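Local coordinates for protein Nrps/pks (Streptomyces albus, PDB 4OPE) that probably catalyses polyketide chain elongation by decarboxylative Claisen condensation, as a ketosynthase domain of an AT-less type I polyketide synthase that makes oxazolomycin, at residues Y135-E138 / E139-G143; R574-L577 / P578-A582; Q214-G218 / G219-T223. All coordinates share one frame; numbering follows the deposited sequence.

Contact 1 (Y135-E138 / E139-G143)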
loop_
_atom_site.group_PDB
_atom_site.type_symbol
_atom_site.label_atom_id
_atom_site.label_comp_id
_atom_site.label_asym_id
_atom_site.label_seq_id
_atom_site.Cartn_x
_atom_site.Cartn_y
_atom_site.Cartn_z
ATOM N N TYR A 135 -16.959 6.819 -13.036
ATOM C CA TYR A 135 -17.746 6.647 -14.243
ATOM C C TYR A 135 -18.645 5.407 -14.213
ATOM O O TYR A 135 -18.254 4.319 -13.731
ATOM C CB TYR A 135 -16.869 6.547 -15.480
ATOM C CG TYR A 135 -16.109 7.801 -15.806
ATOM C CD1 TYR A 135 -16.771 9.009 -15.953
ATOM C CD2 TYR A 135 -14.703 7.772 -15.980
ATOM C CE1 TYR A 135 -16.087 10.165 -16.269
ATOM C CE2 TYR A 135 -13.999 8.929 -16.278
ATOM C CZ TYR A 135 -14.692 10.129 -16.426
ATOM O OH TYR A 135 -14.012 11.297 -16.749
ATOM N N GLY A 136 -19.851 5.594 -14.772
ATOM C CA GLY A 136 -20.794 4.495 -14.983
ATOM C C GLY A 136 -21.482 4.002 -13.725
ATOM O O GLY A 136 -22.103 2.941 -13.748
ATOM N N VAL A 137 -21.406 4.775 -12.643
ATOM C CA VAL A 137 -22.077 4.378 -11.403
ATOM C C VAL A 137 -23.623 4.426 -11.474
ATOM O O VAL A 137 -24.269 3.559 -10.922
ATOM C CB VAL A 137 -21.605 5.188 -10.176
ATOM C CG1 VAL A 137 -22.328 4.682 -8.930
ATOM C CG2 VAL A 137 -20.099 5.061 -9.998
ATOM N N GLU A 138 -24.189 5.434 -12.129
ATOM C CA GLU A 138 -25.643 5.533 -12.316
ATOM C C GLU A 138 -26.199 4.318 -13.097
ATOM O O GLU A 138 -27.089 3.591 -12.631
ATOM C CB GLU A 138 -25.971 6.850 -13.046
ATOM C CG GLU A 138 -27.240 7.559 -12.580
ATOM C CD GLU A 138 -27.383 7.616 -11.051
ATOM O OE1 GLU A 138 -28.373 7.021 -10.529
ATOM O OE2 GLU A 138 -26.502 8.222 -10.369
ATOM N N GLU A 139 -25.626 4.104 -14.278
ATOM C CA GLU A 139 -25.988 3.014 -15.185
ATOM C C GLU A 139 -25.949 1.670 -14.487
ATOM O O GLU A 139 -26.894 0.892 -14.592
ATOM C CB GLU A 139 -25.062 2.994 -16.400
ATOM C CG GLU A 139 -25.265 4.178 -17.348
ATOM C CD GLU A 139 -24.570 5.488 -16.932
ATOM O OE1 GLU A 139 -23.937 5.561 -15.834
ATOM O OE2 GLU A 139 -24.648 6.467 -17.726
ATOM N N ALA A 140 -24.883 1.416 -13.741
ATOM C CA ALA A 140 -24.750 0.174 -12.984
ATOM C C ALA A 140 -25.838 0.016 -11.917
ATOM O O ALA A 140 -26.358 -1.079 -11.710
ATOM C CB ALA A 140 -23.385 0.110 -12.335
ATOM N N LEU A 141 -26.183 1.101 -11.240
ATOM C CA LEU A 141 -27.276 1.066 -10.268
ATOM C C LEU A 141 -28.642 0.801 -10.928
ATOM O O LEU A 141 -29.420 -0.011 -10.423
ATOM C CB LEU A 141 -27.328 2.373 -9.464
ATOM C CG LEU A 141 -26.176 2.637 -8.481
ATOM C CD1 LEU A 141 -26.242 4.085 -8.013
ATOM C CD2 LEU A 141 -26.182 1.687 -7.288
ATOM N N ARG A 142 -28.905 1.483 -12.054
ATOM C CA ARG A 142 -30.148 1.336 -12.825
ATOM C C ARG A 142 -30.196 0.035 -13.642
ATOM O O ARG A 142 -31.095 -0.162 -14.447
ATOM C CB ARG A 142 -30.338 2.530 -13.767
ATOM C CG ARG A 142 -30.648 3.847 -13.056
ATOM C CD ARG A 142 -31.239 4.905 -14.001
ATOM N NE ARG A 142 -30.302 5.988 -14.348
ATOM C CZ ARG A 142 -29.509 6.039 -15.427
ATOM N NH1 ARG A 142 -28.706 7.089 -15.595
ATOM N NH2 ARG A 142 -29.495 5.061 -16.336
ATOM N N GLY A 143 -29.224 -0.849 -13.461
ATOM C CA GLY A 143 -29.206 -2.135 -14.154
ATOM C C GLY A 143 -28.809 -2.051 -15.614
ATOM O O GLY A 143 -28.666 -3.054 -16.250
#
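The short helix 137-141 forms one and a half turns at the surface, and this contact is made by its i to i+4 backbone hydrogen bonds, the first from A140 N to G136 O at 3.2 Å. L141 N donates to V137 O at 3.1 Å. The last of these bonds is the straightest: R142 N reaches E138 O at 2.8 Å with an N-H...O angle of 165°, the donor nearly along the C=O axis. G136 is the N-cap residue, and its positive phi suits glycine.

The side chains follow the same spacing. V137 and L141 lie alongside each other and point the same way, V137 CG1 meeting L141 CD1 at 4.1 Å. E139 folds back toward the start of the helix. Its chain bends at chi2 (81°), which brings OE1 to 3.4 Å from G136 CA. E138 and R142 cross at a slant. The aliphatic part of E138 does the touching: its CG sits 3.4 Å from R142 NH1. E138 OE1 is 4.4 Å from R142 NE, but well out of the guanidinium plane, which is turned 35° from the carboxylate. No N-H points at the oxygen, so any attraction is probably only a long-range charge effect, at a distance beyond a salt bridge.

Just before the helix, Y135 OH is bonded to S207 O and its backbone O to T148 OG1. V137, A140 and L141 pack on L134, L210 and F51 of the second subunit. The apolar V137-L141 pair thus belongs to the dimer interface, while E138 and R142 are exposed. This is the pattern of a short amphipathic helix, begun by a glycine N-cap and placed at a subunit boundary.

Contact 2 (R574-L577 / P578-A582)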
loop_
_atom_site.group_PDB
_atom_site.type_symbol
_atom_site.label_atom_id
_atom_site.label_comp_id
_atom_site.label_asym_id
_atom_site.label_seq_id
_atom_site.Cartn_x
_atom_site.Cartn_y
_atom_site.Cartn_z
ATOM N N ARG A 574 -8.675 1.846 -28.382
ATOM C CA ARG A 574 -9.413 2.685 -27.464
ATOM C C ARG A 574 -10.179 1.791 -26.483
ATOM O O ARG A 574 -10.878 0.876 -26.882
ATOM C CB ARG A 574 -10.329 3.594 -28.265
ATOM C CG ARG A 574 -11.299 4.375 -27.425
ATOM C CD ARG A 574 -11.800 5.656 -28.097
ATOM N NE ARG A 574 -12.577 6.405 -27.121
ATOM C CZ ARG A 574 -12.103 7.376 -26.356
ATOM N NH1 ARG A 574 -12.909 7.954 -25.479
ATOM N NH2 ARG A 574 -10.835 7.773 -26.450
ATOM N N CYS A 575 -9.988 2.017 -25.197
ATOM C CA CYS A 575 -10.771 1.348 -24.161
ATOM C C CYS A 575 -11.183 2.412 -23.148
ATOM O O CYS A 575 -10.441 2.790 -22.220
ATOM C CB CYS A 575 -9.982 0.216 -23.482
ATOM S SG CYS A 575 -9.235 -0.955 -24.650
ATOM N N TRP A 576 -12.359 2.963 -23.392
ATOM C CA TRP A 576 -12.893 4.005 -22.542
ATOM C C TRP A 576 -14.353 3.695 -22.437
ATOM O O TRP A 576 -14.976 3.364 -23.443
ATOM C CB TRP A 576 -12.640 5.389 -23.132
ATOM C CG TRP A 576 -12.555 6.495 -22.085
ATOM C CD1 TRP A 576 -13.478 7.458 -21.851
ATOM C CD2 TRP A 576 -11.485 6.735 -21.147
ATOM N NE1 TRP A 576 -13.055 8.297 -20.854
ATOM C CE2 TRP A 576 -11.842 7.877 -20.393
ATOM C CE3 TRP A 576 -10.267 6.101 -20.874
ATOM C CZ2 TRP A 576 -11.028 8.411 -19.395
ATOM C CZ3 TRP A 576 -9.449 6.632 -19.860
ATOM C CH2 TRP A 576 -9.841 7.780 -19.138
ATOM N N LEU A 577 -14.890 3.737 -21.223
ATOM C CA LEU A 577 -16.282 3.402 -21.050
ATOM C C LEU A 577 -17.059 4.350 -21.971
ATOM O O LEU A 577 -16.626 5.474 -22.205
ATOM C CB LEU A 577 -16.701 3.534 -19.588
ATOM C CG LEU A 577 -18.034 2.871 -19.220
ATOM C CD1 LEU A 577 -17.932 1.351 -19.149
ATOM C CD2 LEU A 577 -18.561 3.412 -17.904
ATOM N N PRO A 578 -18.144 3.874 -22.590
ATOM C CA PRO A 578 -18.922 4.815 -23.416
ATOM C C PRO A 578 -19.657 5.830 -22.578
ATOM O O PRO A 578 -19.804 6.986 -22.997
ATOM C CB PRO A 578 -19.898 3.906 -24.131
ATOM C CG PRO A 578 -19.131 2.625 -24.266
ATOM C CD PRO A 578 -18.470 2.476 -22.922
ATOM N N ALA A 579 -20.079 5.399 -21.386
ATOM C CA ALA A 579 -20.713 6.296 -20.403
ATOM C C ALA A 579 -19.812 7.465 -19.923
ATOM O O ALA A 579 -20.319 8.490 -19.438
ATOM C CB ALA A 579 -21.204 5.496 -19.222
ATOM N N ALA A 580 -18.490 7.321 -20.057
ATOM C CA ALA A 580 -17.586 8.412 -19.675
ATOM C C ALA A 580 -17.675 9.624 -20.585
ATOM O O ALA A 580 -17.173 10.680 -20.230
ATOM C CB ALA A 580 -16.146 7.939 -19.617
ATOM N N ASP A 581 -18.316 9.477 -21.738
ATOM C CA ASP A 581 -18.474 10.582 -22.670
ATOM C C ASP A 581 -19.472 11.645 -22.188
ATOM O O ASP A 581 -19.546 12.725 -22.767
ATOM C CB ASP A 581 -18.846 10.029 -24.046
ATOM C CG ASP A 581 -17.861 8.944 -24.514
ATOM O OD1 ASP A 581 -16.659 9.011 -24.121
ATOM O OD2 ASP A 581 -18.292 8.014 -25.236
ATOM N N ALA A 582 -20.208 11.355 -21.114
ATOM C CA ALA A 582 -21.059 12.355 -20.446
ATOM C C ALA A 582 -20.351 13.701 -20.166
ATOM O O ALA A 582 -20.925 14.761 -20.418
ATOM C CB ALA A 582 -21.632 11.774 -19.145
#
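L577 O accepts a weak hydrogen bond from A580 N, at 3.4 Å with an N-H...O angle of 144°. It is the one hydrogen bond between 574-577 and 578-582, where the chain turns into a 3-10 segment. P578 has no N-H to give, but its carbonyl O takes D581 N at 3.2 Å. The D581 carboxylate is held more loosely. Its OD1 lies 4.1 Å from R574 NH1, at the edge of the guanidinium and near its plane, too far for a salt bridge; OD1 also has a long, weak ion pair with R584.

Apolar groups do the rest. With CG anti to the backbone N (chi1 -165°), the L577 side chain sets CD2 on A579 CB at 3.6 Å. A580 CB lies obliquely against the NE1 and CD1 side of the W576 indole, 3.5 Å from CD1. Cutting L577 back to an alanine is likely to leave A579 CB without its apolar neighbour and to open a gap beside the P578 ring.

L577 N donates to Y132 OH, whose ring meets W576 edge-to-face; R574 O is bonded by Q85 NE2. Leaving strand 573-574, the chain packs on helix 85-90, L577 touching H90 and P578 touching E89.

Contact 3 (Q214-G218 / G219-T223)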
loop_
_atom_site.group_PDB
_atom_site.type_symbol
_atom_site.label_atom_id
_atom_site.label_comp_id
_atom_site.label_asym_id
_atom_site.label_seq_id
_atom_site.Cartn_x
_atom_site.Cartn_y
_atom_site.Cartn_z
ATOM N N GLN A 214 -12.223 18.955 -6.272
ATOM C CA GLN A 214 -11.637 18.660 -4.966
ATOM C C GLN A 214 -10.384 19.531 -4.722
ATOM O O GLN A 214 -10.231 20.151 -3.680
ATOM C CB GLN A 214 -11.266 17.186 -4.947
ATOM C CG GLN A 214 -11.652 16.393 -3.741
ATOM C CD GLN A 214 -11.549 14.887 -3.982
ATOM O OE1 GLN A 214 -10.916 14.401 -4.960
ATOM N NE2 GLN A 214 -12.180 14.120 -3.085
ATOM N N LEU A 215 -9.481 19.602 -5.691
ATOM C CA LEU A 215 -8.269 20.345 -5.453
ATOM C C LEU A 215 -8.569 21.875 -5.446
ATOM O O LEU A 215 -7.944 22.623 -4.692
ATOM C CB LEU A 215 -7.154 19.974 -6.458
ATOM C CG LEU A 215 -6.500 18.577 -6.375
ATOM C CD1 LEU A 215 -5.477 18.395 -7.493
ATOM C CD2 LEU A 215 -5.851 18.243 -5.040
ATOM N N ALA A 216 -9.499 22.339 -6.275
ATOM C CA ALA A 216 -9.788 23.781 -6.290
ATOM C C ALA A 216 -10.400 24.196 -4.972
ATOM O O ALA A 216 -9.986 25.157 -4.374
ATOM C CB ALA A 216 -10.709 24.162 -7.435
ATOM N N LYS A 217 -11.330 23.402 -4.482
ATOM C CA LYS A 217 -11.928 23.656 -3.190
ATOM C C LYS A 217 -10.905 23.846 -2.068
ATOM O O LYS A 217 -11.075 24.719 -1.229
ATOM C CB LYS A 217 -12.924 22.546 -2.840
ATOM C CG LYS A 217 -13.843 22.906 -1.694
ATOM C CD LYS A 217 -14.152 21.715 -0.796
ATOM C CE LYS A 217 -14.661 22.150 0.583
ATOM N NZ LYS A 217 -15.807 23.105 0.428
ATOM N N GLY A 218 -9.851 23.042 -2.049
ATOM C CA GLY A 218 -8.814 23.154 -1.015
ATOM C C GLY A 218 -7.716 24.165 -1.325
ATOM O O GLY A 218 -6.722 24.241 -0.586
ATOM N N GLY A 219 -7.888 24.958 -2.393
ATOM C CA GLY A 219 -6.863 25.904 -2.812
ATOM C C GLY A 219 -5.516 25.290 -3.236
ATOM O O GLY A 219 -4.502 25.973 -3.257
ATOM N N PHE A 220 -5.493 24.019 -3.617
ATOM C CA PHE A 220 -4.243 23.410 -3.938
ATOM C C PHE A 220 -3.723 23.805 -5.295
ATOM O O PHE A 220 -2.521 23.739 -5.526
ATOM C CB PHE A 220 -4.358 21.902 -3.799
ATOM C CG PHE A 220 -4.532 21.461 -2.387
ATOM C CD1 PHE A 220 -3.491 21.634 -1.473
ATOM C CD2 PHE A 220 -5.749 20.905 -1.937
ATOM C CE1 PHE A 220 -3.646 21.259 -0.145
ATOM C CE2 PHE A 220 -5.907 20.519 -0.613
ATOM C CZ PHE A 220 -4.858 20.701 0.283
ATOM N N LEU A 221 -4.587 24.212 -6.200
ATOM C CA LEU A 221 -4.148 24.471 -7.558
ATOM C C LEU A 221 -3.449 25.840 -7.676
ATOM O O LEU A 221 -3.932 26.832 -7.162
ATOM C CB LEU A 221 -5.326 24.412 -8.504
ATOM C CG LEU A 221 -6.093 23.086 -8.495
ATOM C CD1 LEU A 221 -7.252 23.186 -9.461
ATOM C CD2 LEU A 221 -5.203 21.885 -8.846
ATOM N N SER A 222 -2.311 25.907 -8.338
ATOM C CA SER A 222 -1.730 27.197 -8.577
ATOM C C SER A 222 -2.619 27.913 -9.600
ATOM O O SER A 222 -3.308 27.246 -10.347
ATOM C CB SER A 222 -0.310 27.066 -9.112
ATOM O OG SER A 222 -0.238 26.292 -10.295
ATOM N N THR A 223 -2.577 29.243 -9.648
ATOM C CA THR A 223 -3.458 30.027 -10.505
ATOM C C THR A 223 -2.953 30.161 -11.955
ATOM O O THR A 223 -3.765 30.355 -12.879
ATOM C CB THR A 223 -3.735 31.423 -9.907
ATOM O OG1 THR A 223 -2.510 32.031 -9.525
ATOM C CG2 THR A 223 -4.573 31.306 -8.656
#
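L215 meets the residues that follow helix 210-217 with both its backbone O and its side chain. Its O accepts F220 N at 3.0 Å, with an N-H...O angle of 154°. Its side chain crosses both F220 and L221 at about a right angle. CB lies 3.6 Å from L221 CD2, and CD2 is 4.1 Å from F220 CD2. With L215 CG anti to the carbonyl carbon (chi1 -69°), CD1 faces L221 CD2 and CD2 faces F220.

A216 comes next. Its O takes G219 N at 2.9 Å, the donor standing above the carbonyl plane. The F220-L215 and G219-A216 bonds together make a Schellman motif, with G219 as the C-prime residue in the positive phi that favours glycine. A216 CB also touches L221 CD1 at 4.1 Å.

K217 points away from 219-223 and packs on A146 of the second subunit. G218 is the first residue to leave helical phi/psi. Its O sits over the centre of one face of the F220 ring, 3.7 Å above the plane. Beyond the turn, F220 and S222 share backbone hydrogen bonds with Y237, and L221 O is bonded to Y63 OH.

Contacts 1 and 2 touch, although more than 400 residues separate them in sequence; their centres are 13 Å apart. Y135 CG packs on A580 CB at 3.8 Å, and G136 CA lies 3.8 Å from L577 CD2. The C-terminal stretch 577-580 thus packs against the residues that lead into helix 137-141. Contact 3 stands apart. Its centre is 29 Å from that of contact 1 and 26 Å from that of contact 2, with nearest atoms about 13 Å and 16 Å away. Contacts 1 and 3 both reach the second subunit, whereas contact 2 touches no other chain.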